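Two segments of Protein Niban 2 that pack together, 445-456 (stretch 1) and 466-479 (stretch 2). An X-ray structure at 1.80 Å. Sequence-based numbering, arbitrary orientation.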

# COMPACT_ATOMS: atom_id res chain seq x y z
N TYR A 445 6.53 -8.95 19.99
CA TYR A 445 6.26 -10.39 19.98
C TYR A 445 7.50 -11.16 20.43
O TYR A 445 7.41 -12.09 21.24
CB TYR A 445 5.83 -10.84 18.59
CG TYR A 445 5.62 -12.35 18.50
CD1 TYR A 445 4.53 -12.95 19.12
CD2 TYR A 445 6.52 -13.16 17.83
CE1 TYR A 445 4.34 -14.32 19.06
CE2 TYR A 445 6.34 -14.53 17.76
CZ TYR A 445 5.25 -15.10 18.38
OH TYR A 445 5.05 -16.47 18.31
N THR A 446 8.66 -10.80 19.88
CA THR A 446 9.90 -11.44 20.28
C THR A 446 10.17 -11.25 21.76
O THR A 446 10.54 -12.19 22.47
CB THR A 446 11.06 -10.89 19.45
OG1 THR A 446 10.82 -11.12 18.06
CG2 THR A 446 12.36 -11.57 19.85
N PHE A 447 9.99 -10.02 22.25
CA PHE A 447 10.21 -9.74 23.67
C PHE A 447 9.33 -10.62 24.54
O PHE A 447 9.79 -11.21 25.53
CB PHE A 447 9.96 -8.27 24.00
CG PHE A 447 10.27 -7.92 25.43
CD1 PHE A 447 11.58 -7.75 25.85
CD2 PHE A 447 9.24 -7.79 26.37
CE1 PHE A 447 11.87 -7.45 27.18
CE2 PHE A 447 9.52 -7.49 27.69
CZ PHE A 447 10.83 -7.31 28.09
N GLU A 448 8.04 -10.72 24.20
CA GLU A 448 7.12 -11.53 24.99
C GLU A 448 7.55 -13.00 24.97
O GLU A 448 7.63 -13.64 26.03
CB GLU A 448 5.69 -11.40 24.45
CG GLU A 448 4.70 -12.30 25.20
CD GLU A 448 3.26 -12.06 24.80
OE1 GLU A 448 3.01 -11.45 23.74
OE2 GLU A 448 2.37 -12.51 25.56
N THR A 449 7.84 -13.52 23.78
CA THR A 449 8.20 -14.93 23.66
C THR A 449 9.48 -15.25 24.42
O THR A 449 9.56 -16.24 25.15
CB THR A 449 8.34 -15.31 22.19
OG1 THR A 449 7.16 -14.89 21.49
CG2 THR A 449 8.49 -16.81 22.04
N LEU A 450 10.50 -14.39 24.27
CA LEU A 450 11.78 -14.66 24.92
C LEU A 450 11.69 -14.44 26.43
O LEU A 450 12.34 -15.16 27.20
CB LEU A 450 12.87 -13.78 24.31
CG LEU A 450 13.23 -14.07 22.86
CD1 LEU A 450 14.57 -13.47 22.52
CD2 LEU A 450 13.22 -15.58 22.59
N LEU A 451 10.89 -13.47 26.88
CA LEU A 451 10.74 -13.27 28.32
C LEU A 451 10.05 -14.46 28.97
O LEU A 451 10.46 -14.91 30.04
CB LEU A 451 9.96 -11.98 28.60
CG LEU A 451 9.83 -11.55 30.07
CD1 LEU A 451 11.20 -11.36 30.71
CD2 LEU A 451 8.99 -10.28 30.19
N HIS A 452 9.01 -14.99 28.33
CA HIS A 452 8.34 -16.17 28.88
C HIS A 452 9.31 -17.34 28.99
O HIS A 452 9.32 -18.05 30.00
CB HIS A 452 7.13 -16.53 28.00
CG HIS A 452 6.31 -17.66 28.53
ND1 HIS A 452 6.35 -18.93 27.99
CD2 HIS A 452 5.40 -17.71 29.54
CE1 HIS A 452 5.51 -19.72 28.65
NE2 HIS A 452 4.92 -19.00 29.59
N GLN A 453 10.16 -17.53 27.97
CA GLN A 453 11.21 -18.55 28.04
C GLN A 453 12.12 -18.31 29.23
O GLN A 453 12.39 -19.22 30.02
CB GLN A 453 12.04 -18.53 26.76
CG GLN A 453 11.32 -18.93 25.49
CD GLN A 453 12.23 -18.83 24.28
OE1 GLN A 453 13.40 -18.48 24.41
NE2 GLN A 453 11.70 -19.15 23.10
N GLU A 454 12.62 -17.08 29.36
CA GLU A 454 13.55 -16.75 30.44
C GLU A 454 12.92 -16.97 31.80
O GLU A 454 13.59 -17.42 32.74
CB GLU A 454 14.00 -15.29 30.30
CG GLU A 454 15.12 -14.89 31.24
CD GLU A 454 16.48 -15.32 30.74
OE1 GLU A 454 17.48 -14.92 31.36
OE2 GLU A 454 16.55 -16.05 29.73
N LEU A 455 11.62 -16.69 31.92
CA LEU A 455 10.94 -16.79 33.21
C LEU A 455 10.73 -18.22 33.65
O LEU A 455 10.41 -18.45 34.82
CB LEU A 455 9.60 -16.07 33.14
CG LEU A 455 9.71 -14.56 33.07
CD1 LEU A 455 8.36 -14.01 33.35
CD2 LEU A 455 10.73 -14.07 34.07
N GLY A 456 10.86 -19.19 32.74
CA GLY A 456 10.86 -20.58 33.16
C GLY A 456 12.03 -20.93 34.06
O GLY A 456 12.04 -22.00 34.67
N LYS A 466 16.55 -7.82 36.13
CA LYS A 466 17.79 -8.13 35.43
C LYS A 466 17.54 -9.01 34.21
O LYS A 466 18.19 -8.83 33.18
CB LYS A 466 18.78 -8.81 36.37
CG LYS A 466 20.02 -9.30 35.64
CD LYS A 466 20.61 -10.49 36.34
CE LYS A 466 20.30 -11.80 35.64
NZ LYS A 466 21.41 -12.21 34.73
N SER A 467 16.62 -9.96 34.32
CA SER A 467 16.30 -10.78 33.15
C SER A 467 15.48 -9.99 32.14
O SER A 467 15.68 -10.12 30.93
CB SER A 467 15.59 -12.07 33.58
OG SER A 467 14.32 -11.81 34.16
N ILE A 468 14.57 -9.13 32.62
CA ILE A 468 13.87 -8.23 31.71
C ILE A 468 14.86 -7.39 30.91
O ILE A 468 14.81 -7.33 29.68
CB ILE A 468 12.87 -7.34 32.47
CG1 ILE A 468 11.57 -8.10 32.75
CG2 ILE A 468 12.57 -6.08 31.68
CD1 ILE A 468 10.54 -7.31 33.52
N GLN A 469 15.82 -6.76 31.61
CA GLN A 469 16.78 -5.92 30.91
C GLN A 469 17.71 -6.74 30.02
O GLN A 469 18.17 -6.24 28.99
CB GLN A 469 17.58 -5.07 31.90
CG GLN A 469 16.84 -3.81 32.37
CD GLN A 469 17.58 -3.01 33.43
OE1 GLN A 469 17.02 -2.11 34.05
NE2 GLN A 469 18.86 -3.34 33.64
N ARG A 470 17.96 -8.01 30.37
CA ARG A 470 18.80 -8.84 29.51
C ARG A 470 18.03 -9.32 28.28
O ARG A 470 18.59 -9.38 27.18
CB ARG A 470 19.35 -10.05 30.27
CG ARG A 470 20.78 -9.87 30.76
CD ARG A 470 21.12 -10.90 31.82
NE ARG A 470 20.83 -12.27 31.40
CZ ARG A 470 19.89 -13.05 31.94
NH1 ARG A 470 19.72 -14.29 31.49
NH2 ARG A 470 19.11 -12.58 32.90
N VAL A 471 16.76 -9.68 28.47
CA VAL A 471 15.92 -10.02 27.33
C VAL A 471 15.76 -8.81 26.41
O VAL A 471 15.79 -8.93 25.18
CB VAL A 471 14.56 -10.55 27.81
CG1 VAL A 471 13.56 -10.64 26.66
CG2 VAL A 471 14.73 -11.91 28.48
N LEU A 472 15.58 -7.63 27.01
CA LEU A 472 15.46 -6.40 26.23
C LEU A 472 16.71 -6.15 25.41
O LEU A 472 16.64 -5.84 24.21
CB LEU A 472 15.16 -5.22 27.15
CG LEU A 472 15.23 -3.81 26.56
CD1 LEU A 472 14.16 -3.62 25.49
CD2 LEU A 472 15.10 -2.75 27.63
N GLU A 473 17.89 -6.31 26.02
CA GLU A 473 19.13 -6.09 25.29
C GLU A 473 19.29 -7.09 24.15
O GLU A 473 19.82 -6.75 23.09
CB GLU A 473 20.32 -6.16 26.26
CG GLU A 473 21.54 -5.36 25.83
CD GLU A 473 21.26 -3.87 25.64
OE1 GLU A 473 20.53 -3.28 26.46
OE2 GLU A 473 21.78 -3.30 24.66
N ARG A 474 18.81 -8.33 24.34
CA ARG A 474 18.86 -9.32 23.26
C ARG A 474 17.93 -8.93 22.12
O ARG A 474 18.27 -9.12 20.94
CB ARG A 474 18.48 -10.70 23.78
CG ARG A 474 19.62 -11.47 24.42
CD ARG A 474 19.12 -12.78 25.01
NE ARG A 474 18.72 -13.75 24.00
CZ ARG A 474 17.79 -14.68 24.18
NH1 ARG A 474 17.15 -14.76 25.34
NH2 ARG A 474 17.48 -15.52 23.20
N VAL A 475 16.73 -8.44 22.44
CA VAL A 475 15.77 -8.08 21.41
C VAL A 475 16.26 -6.85 20.65
O VAL A 475 16.08 -6.74 19.43
CB VAL A 475 14.38 -7.88 22.03
CG1 VAL A 475 13.37 -7.38 20.98
CG2 VAL A 475 13.90 -9.18 22.64
N LEU A 476 16.90 -5.91 21.35
CA LEU A 476 17.43 -4.73 20.69
C LEU A 476 18.50 -5.09 19.65
O LEU A 476 18.57 -4.47 18.59
CB LEU A 476 18.00 -3.76 21.73
CG LEU A 476 17.00 -3.03 22.62
CD1 LEU A 476 17.73 -2.27 23.73
CD2 LEU A 476 16.08 -2.09 21.82
N LYS A 477 19.34 -6.09 19.94
CA LYS A 477 20.35 -6.48 18.95
C LYS A 477 19.69 -7.15 17.75
O LYS A 477 20.09 -6.90 16.60
CB LYS A 477 21.42 -7.38 19.57
CG LYS A 477 22.14 -6.72 20.74
CD LYS A 477 23.61 -7.09 20.90
CE LYS A 477 24.22 -6.38 22.12
NZ LYS A 477 23.77 -6.95 23.43
N LYS A 478 18.68 -7.98 17.98
CA LYS A 478 17.93 -8.54 16.86
C LYS A 478 17.22 -7.44 16.08
O LYS A 478 17.19 -7.47 14.84
CB LYS A 478 16.91 -9.58 17.35
CG LYS A 478 17.54 -10.79 18.07
CD LYS A 478 16.46 -11.68 18.67
CE LYS A 478 17.07 -12.81 19.51
NZ LYS A 478 17.81 -13.79 18.67
N TYR A 479 16.67 -6.45 16.79
CA TYR A 479 16.00 -5.34 16.11
C TYR A 479 16.96 -4.59 15.21
O TYR A 479 16.63 -4.26 14.06
CB TYR A 479 15.37 -4.39 17.13
CG TYR A 479 14.69 -3.21 16.46
CD1 TYR A 479 15.40 -2.06 16.14
CD2 TYR A 479 13.35 -3.28 16.11
CE1 TYR A 479 14.77 -0.99 15.50
CE2 TYR A 479 12.72 -2.22 15.48
CZ TYR A 479 13.43 -1.09 15.18
OH TYR A 479 12.79 -0.05 14.55

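How do the two backbones lie against each other? Most of stretch 1 and all of stretch 2 are helical, and their N-to-C directions differ by 139°, so they run roughly antiparallel but splayed. The axes approach to 9.7 Å. As stretch 1 advances, its partners step backward: by CA position, Phe447 faces Val475, Leu451 faces Val471 and Glu454 faces Ser467. The backbone hydrogen bonds found here run within each stretch and none crosses between them; each contact across involves at least one side chain.

What begins the contact on stretch 1? Thr446 offers its methyl, with CG2 4.0 Å from CG2 of Val475, while its hydroxyl is hydrogen-bonded elsewhere in the structure. Phe447 then inserts its ring among Ile468, Val471, Leu472 and Val475. Its CA-to-CB bond points sideways, yet the t rotamer brings the ring closer to stretch 2; Phe447 CD1 reaches Val471 CG1 at 3.6 Å.

How do the leucines continue the apolar seam? The CA-to-CB bond of Leu450 points toward stretch 2, and the side chain fits among Val471, Arg474, Val475 and Lys478. Leu450 CD1 lies over one face of the Arg474 guanidinium, 3.6 Å from Arg474 NH2, and 4.0 Å from CE of Lys478, so the long basic side chains contribute to its surroundings. Leu451 sets CD1 3.9 Å from Ile468 CG1. In return, Val471 is a knob from stretch 2, seated among Phe447, Leu450, Leu451 and Glu454.

Where does charge enter? Glu454 packs its aliphatic portion first: CB is 3.9 Å from Val471 CG2, and CG is 3.7 Å from Ser467 CB. Its carboxylate then meets Arg470 in a salt bridge, with Arg470 NH1 donating a hydrogen bond to Glu454 OE1 at 2.3 Å. That separation is very short, and the N-H...O angle of 123° is far from linear. Opposite charges thus pair beside the apolar packing.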